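Local coordinates for UPF0749 protein MT1873 (Mycobacterium tuberculosis, PDB 3GMG) that is of unknown function but is probably attached to the cell membrane, the crystallised part being the C-terminal DUF881 domain of a UPF0749 family member, at residues 53-66 with 114-126. Numbering follows the deposited sequence.
Sequences VMIDVINELRAAGA and TLAAAMNIPGGAQ
The carboxylate of Glu60 meets the start of helix 125-131: OE2 takes the Ala125 N-H on its syn lone pair, at 2.8 Å and 157°. OE1, at the other corner, accepts a hydrogen bond from a water that also donates to Met119 O and accepts from Gln126 N. A carboxylate accepting a first-turn N-H beside the N-cap residue Gly124 would probably be favoured by the helix end. Gln126 NE2 donates both to Met119 O, which lies in its amide plane, and to Asn120 OD1. Within 53-66, away from the other segment, Ile58 CG2 lies 3.5 Å above one face of the Arg62 guanidinium, whose NH1 donates to Asn59 OD1.

Ala125 sets its methyl as a knob among Val53, Asp56, Val57 and Glu60, tightly against Val57 CG2 at 3.4 Å. Farther along helix 51-63, Met119, bent at chi2 (-60°) and chi3, curls its CE to 3.6 Å from Glu60 OE1 and 3.7 Å from Leu61 CD2. Leu115 crosses Leu61 at about a right angle, its CD2 also touching Ala64 CB and Ala66 CB. Ala64 CB and Ala118 CB meet at 3.8 Å, small enough for the axes of 53-63 and 114-119 to approach to 8.7 Å, their N-to-C directions 138° apart. Helix 51-63 ends here in a Schellman motif with Gly65 as C-prime residue.

Helices 51-63 and 112-119 pack side by side on one face of the five-stranded antiparallel sheet. Val57, Leu61, Leu115 and Met119 all reach strand 37-43; Leu61 also touches strands 68-72 and 104-109, and Met119 strand 135-141.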
# COMPACT_ATOMS: atom_id res chain seq x y z
N VAL A 53 2.70 -15.88 -6.31
CA VAL A 53 1.58 -16.06 -7.22
C VAL A 53 0.34 -15.37 -6.66
O VAL A 53 -0.39 -14.72 -7.41
CB VAL A 53 1.28 -17.55 -7.48
CG1 VAL A 53 0.06 -17.71 -8.37
CG2 VAL A 53 2.49 -18.24 -8.10
N MET A 54 0.10 -15.49 -5.36
CA MET A 54 -1.06 -14.83 -4.77
C MET A 54 -0.91 -13.31 -4.79
O MET A 54 -1.88 -12.56 -5.03
CB MET A 54 -1.35 -15.36 -3.36
CG MET A 54 -2.62 -14.79 -2.74
SD MET A 54 -4.19 -15.29 -3.52
CE MET A 54 -4.34 -16.98 -2.87
N ILE A 55 0.31 -12.82 -4.58
CA ILE A 55 0.57 -11.39 -4.71
C ILE A 55 0.29 -10.92 -6.16
O ILE A 55 -0.32 -9.87 -6.37
CB ILE A 55 2.02 -11.04 -4.32
CG1 ILE A 55 2.23 -11.24 -2.82
CG2 ILE A 55 2.35 -9.61 -4.72
CD1 ILE A 55 3.68 -11.48 -2.43
N ASP A 56 0.71 -11.71 -7.14
CA ASP A 56 0.40 -11.42 -8.56
C ASP A 56 -1.11 -11.39 -8.84
O ASP A 56 -1.60 -10.54 -9.60
CB ASP A 56 1.05 -12.45 -9.50
CG ASP A 56 2.57 -12.32 -9.59
OD1 ASP A 56 3.15 -11.30 -9.15
OD2 ASP A 56 3.19 -13.27 -10.12
N VAL A 57 -1.88 -12.31 -8.25
CA VAL A 57 -3.33 -12.30 -8.43
C VAL A 57 -3.89 -10.95 -7.95
O VAL A 57 -4.69 -10.31 -8.64
CB VAL A 57 -4.03 -13.45 -7.63
CG1 VAL A 57 -5.55 -13.23 -7.57
CG2 VAL A 57 -3.72 -14.82 -8.21
N ILE A 58 -3.47 -10.53 -6.77
CA ILE A 58 -3.98 -9.30 -6.17
C ILE A 58 -3.61 -8.11 -7.05
O ILE A 58 -4.45 -7.24 -7.32
CB ILE A 58 -3.41 -9.11 -4.74
CG1 ILE A 58 -3.94 -10.20 -3.80
CG2 ILE A 58 -3.78 -7.74 -4.18
CD1 ILE A 58 -3.16 -10.26 -2.50
N ASN A 59 -2.37 -8.06 -7.49
CA ASN A 59 -1.91 -6.91 -8.28
C ASN A 59 -2.54 -6.88 -9.66
O ASN A 59 -2.81 -5.80 -10.20
CB ASN A 59 -0.38 -6.91 -8.37
CG ASN A 59 0.27 -6.42 -7.09
OD1 ASN A 59 -0.32 -5.62 -6.36
ND2 ASN A 59 1.48 -6.89 -6.82
N GLU A 60 -2.79 -8.04 -10.26
CA GLU A 60 -3.51 -8.09 -11.54
C GLU A 60 -4.94 -7.56 -11.38
O GLU A 60 -5.43 -6.80 -12.20
CB GLU A 60 -3.52 -9.52 -12.12
CG GLU A 60 -2.15 -9.91 -12.64
CD GLU A 60 -2.01 -11.39 -12.93
OE1 GLU A 60 -3.03 -12.05 -13.21
OE2 GLU A 60 -0.86 -11.88 -12.84
N LEU A 61 -5.61 -7.95 -10.31
CA LEU A 61 -6.97 -7.49 -10.05
C LEU A 61 -7.00 -5.98 -9.79
O LEU A 61 -7.88 -5.29 -10.29
CB LEU A 61 -7.62 -8.26 -8.89
CG LEU A 61 -7.90 -9.74 -9.17
CD1 LEU A 61 -8.24 -10.44 -7.84
CD2 LEU A 61 -9.00 -9.90 -10.21
N ARG A 62 -6.03 -5.50 -9.02
CA ARG A 62 -5.90 -4.05 -8.80
C ARG A 62 -5.67 -3.33 -10.10
O ARG A 62 -6.29 -2.27 -10.34
CB ARG A 62 -4.75 -3.76 -7.87
CG ARG A 62 -5.01 -4.11 -6.48
CD ARG A 62 -3.75 -3.93 -5.68
NE ARG A 62 -3.97 -4.06 -4.26
CZ ARG A 62 -3.04 -4.40 -3.37
NH1 ARG A 62 -1.80 -4.69 -3.75
NH2 ARG A 62 -3.37 -4.48 -2.09
N ALA A 63 -4.80 -3.87 -10.96
CA ALA A 63 -4.52 -3.26 -12.27
C ALA A 63 -5.83 -3.05 -13.01
O ALA A 63 -6.11 -1.94 -13.47
CB ALA A 63 -3.53 -4.12 -13.10
N ALA A 64 -6.69 -4.09 -13.01
CA ALA A 64 -7.93 -4.13 -13.75
C ALA A 64 -9.07 -3.34 -13.11
O ALA A 64 -10.22 -3.43 -13.56
CB ALA A 64 -8.37 -5.60 -13.92
N GLY A 65 -8.77 -2.62 -12.03
CA GLY A 65 -9.69 -1.69 -11.43
C GLY A 65 -10.53 -2.25 -10.28
O GLY A 65 -11.54 -1.68 -9.92
N ALA A 66 -10.11 -3.37 -9.70
CA ALA A 66 -10.80 -3.89 -8.55
C ALA A 66 -10.92 -2.89 -7.43
O ALA A 66 -9.93 -2.25 -7.04
CB ALA A 66 -10.13 -5.18 -8.02
N THR A 114 -13.25 -6.98 -17.51
CA THR A 114 -11.89 -6.45 -17.37
C THR A 114 -11.11 -7.28 -16.36
O THR A 114 -9.95 -7.61 -16.60
CB THR A 114 -11.89 -4.99 -16.92
OG1 THR A 114 -12.75 -4.23 -17.78
CG2 THR A 114 -10.49 -4.40 -16.96
N LEU A 115 -11.75 -7.60 -15.23
CA LEU A 115 -11.10 -8.46 -14.23
C LEU A 115 -10.80 -9.82 -14.82
O LEU A 115 -9.72 -10.34 -14.60
CB LEU A 115 -12.02 -8.61 -13.00
CG LEU A 115 -12.31 -7.31 -12.24
CD1 LEU A 115 -13.43 -7.49 -11.21
CD2 LEU A 115 -11.07 -6.76 -11.57
N ALA A 116 -11.72 -10.40 -15.59
CA ALA A 116 -11.46 -11.68 -16.23
C ALA A 116 -10.33 -11.59 -17.24
O ALA A 116 -9.49 -12.49 -17.32
CB ALA A 116 -12.72 -12.23 -16.88
N ALA A 117 -10.31 -10.52 -18.03
CA ALA A 117 -9.23 -10.31 -19.01
C ALA A 117 -7.87 -10.30 -18.33
O ALA A 117 -6.92 -10.92 -18.83
CB ALA A 117 -9.44 -9.02 -19.80
N ALA A 118 -7.77 -9.61 -17.19
CA ALA A 118 -6.52 -9.55 -16.45
C ALA A 118 -6.05 -10.94 -16.09
O ALA A 118 -4.87 -11.27 -16.21
CB ALA A 118 -6.63 -8.67 -15.20
N MET A 119 -6.99 -11.77 -15.62
CA MET A 119 -6.62 -13.14 -15.25
C MET A 119 -6.08 -13.95 -16.42
O MET A 119 -5.27 -14.84 -16.21
CB MET A 119 -7.79 -13.88 -14.59
CG MET A 119 -8.16 -13.40 -13.19
SD MET A 119 -6.88 -13.51 -11.90
CE MET A 119 -6.43 -11.82 -12.03
N ASN A 120 -6.50 -13.63 -17.64
CA ASN A 120 -6.08 -14.37 -18.82
C ASN A 120 -4.84 -13.83 -19.55
O ASN A 120 -4.46 -14.36 -20.58
CB ASN A 120 -7.27 -14.47 -19.78
CG ASN A 120 -8.37 -15.37 -19.24
OD1 ASN A 120 -8.09 -16.40 -18.62
ND2 ASN A 120 -9.62 -14.96 -19.43
N ILE A 121 -4.17 -12.84 -18.98
CA ILE A 121 -2.98 -12.28 -19.63
C ILE A 121 -1.84 -13.29 -19.43
O ILE A 121 -1.59 -13.72 -18.29
CB ILE A 121 -2.61 -10.93 -19.03
CG1 ILE A 121 -3.70 -9.90 -19.34
CG2 ILE A 121 -1.28 -10.42 -19.59
CD1 ILE A 121 -3.49 -8.60 -18.60
N PRO A 122 -1.15 -13.67 -20.51
CA PRO A 122 -0.06 -14.62 -20.35
C PRO A 122 1.07 -14.07 -19.51
O PRO A 122 1.33 -12.87 -19.50
CB PRO A 122 0.42 -14.89 -21.79
CG PRO A 122 -0.60 -14.34 -22.68
CD PRO A 122 -1.33 -13.27 -21.91
N GLY A 123 1.73 -14.97 -18.77
CA GLY A 123 2.92 -14.62 -18.00
C GLY A 123 2.68 -14.17 -16.58
O GLY A 123 3.61 -13.76 -15.90
N GLY A 124 1.44 -14.24 -16.10
CA GLY A 124 1.16 -13.82 -14.74
C GLY A 124 0.69 -14.95 -13.83
O GLY A 124 1.16 -16.09 -13.92
N ALA A 125 -0.24 -14.61 -12.95
CA ALA A 125 -0.65 -15.51 -11.88
C ALA A 125 -1.25 -16.80 -12.40
O ALA A 125 -0.94 -17.88 -11.88
CB ALA A 125 -1.64 -14.82 -10.95
N GLN A 126 -2.11 -16.74 -13.40
CA GLN A 126 -2.76 -17.96 -13.89
C GLN A 126 -1.74 -18.90 -14.49
O GLN A 126 -1.81 -20.12 -14.27
CB GLN A 126 -3.89 -17.70 -14.89
CG GLN A 126 -4.55 -19.01 -15.32
CD GLN A 126 -5.86 -18.87 -16.06
OE1 GLN A 126 -6.51 -19.88 -16.29
NE2 GLN A 126 -6.27 -17.64 -16.44
O HOH W 1 2.84 -15.89 -11.02
O HOH W 2 -3.05 -14.33 -14.63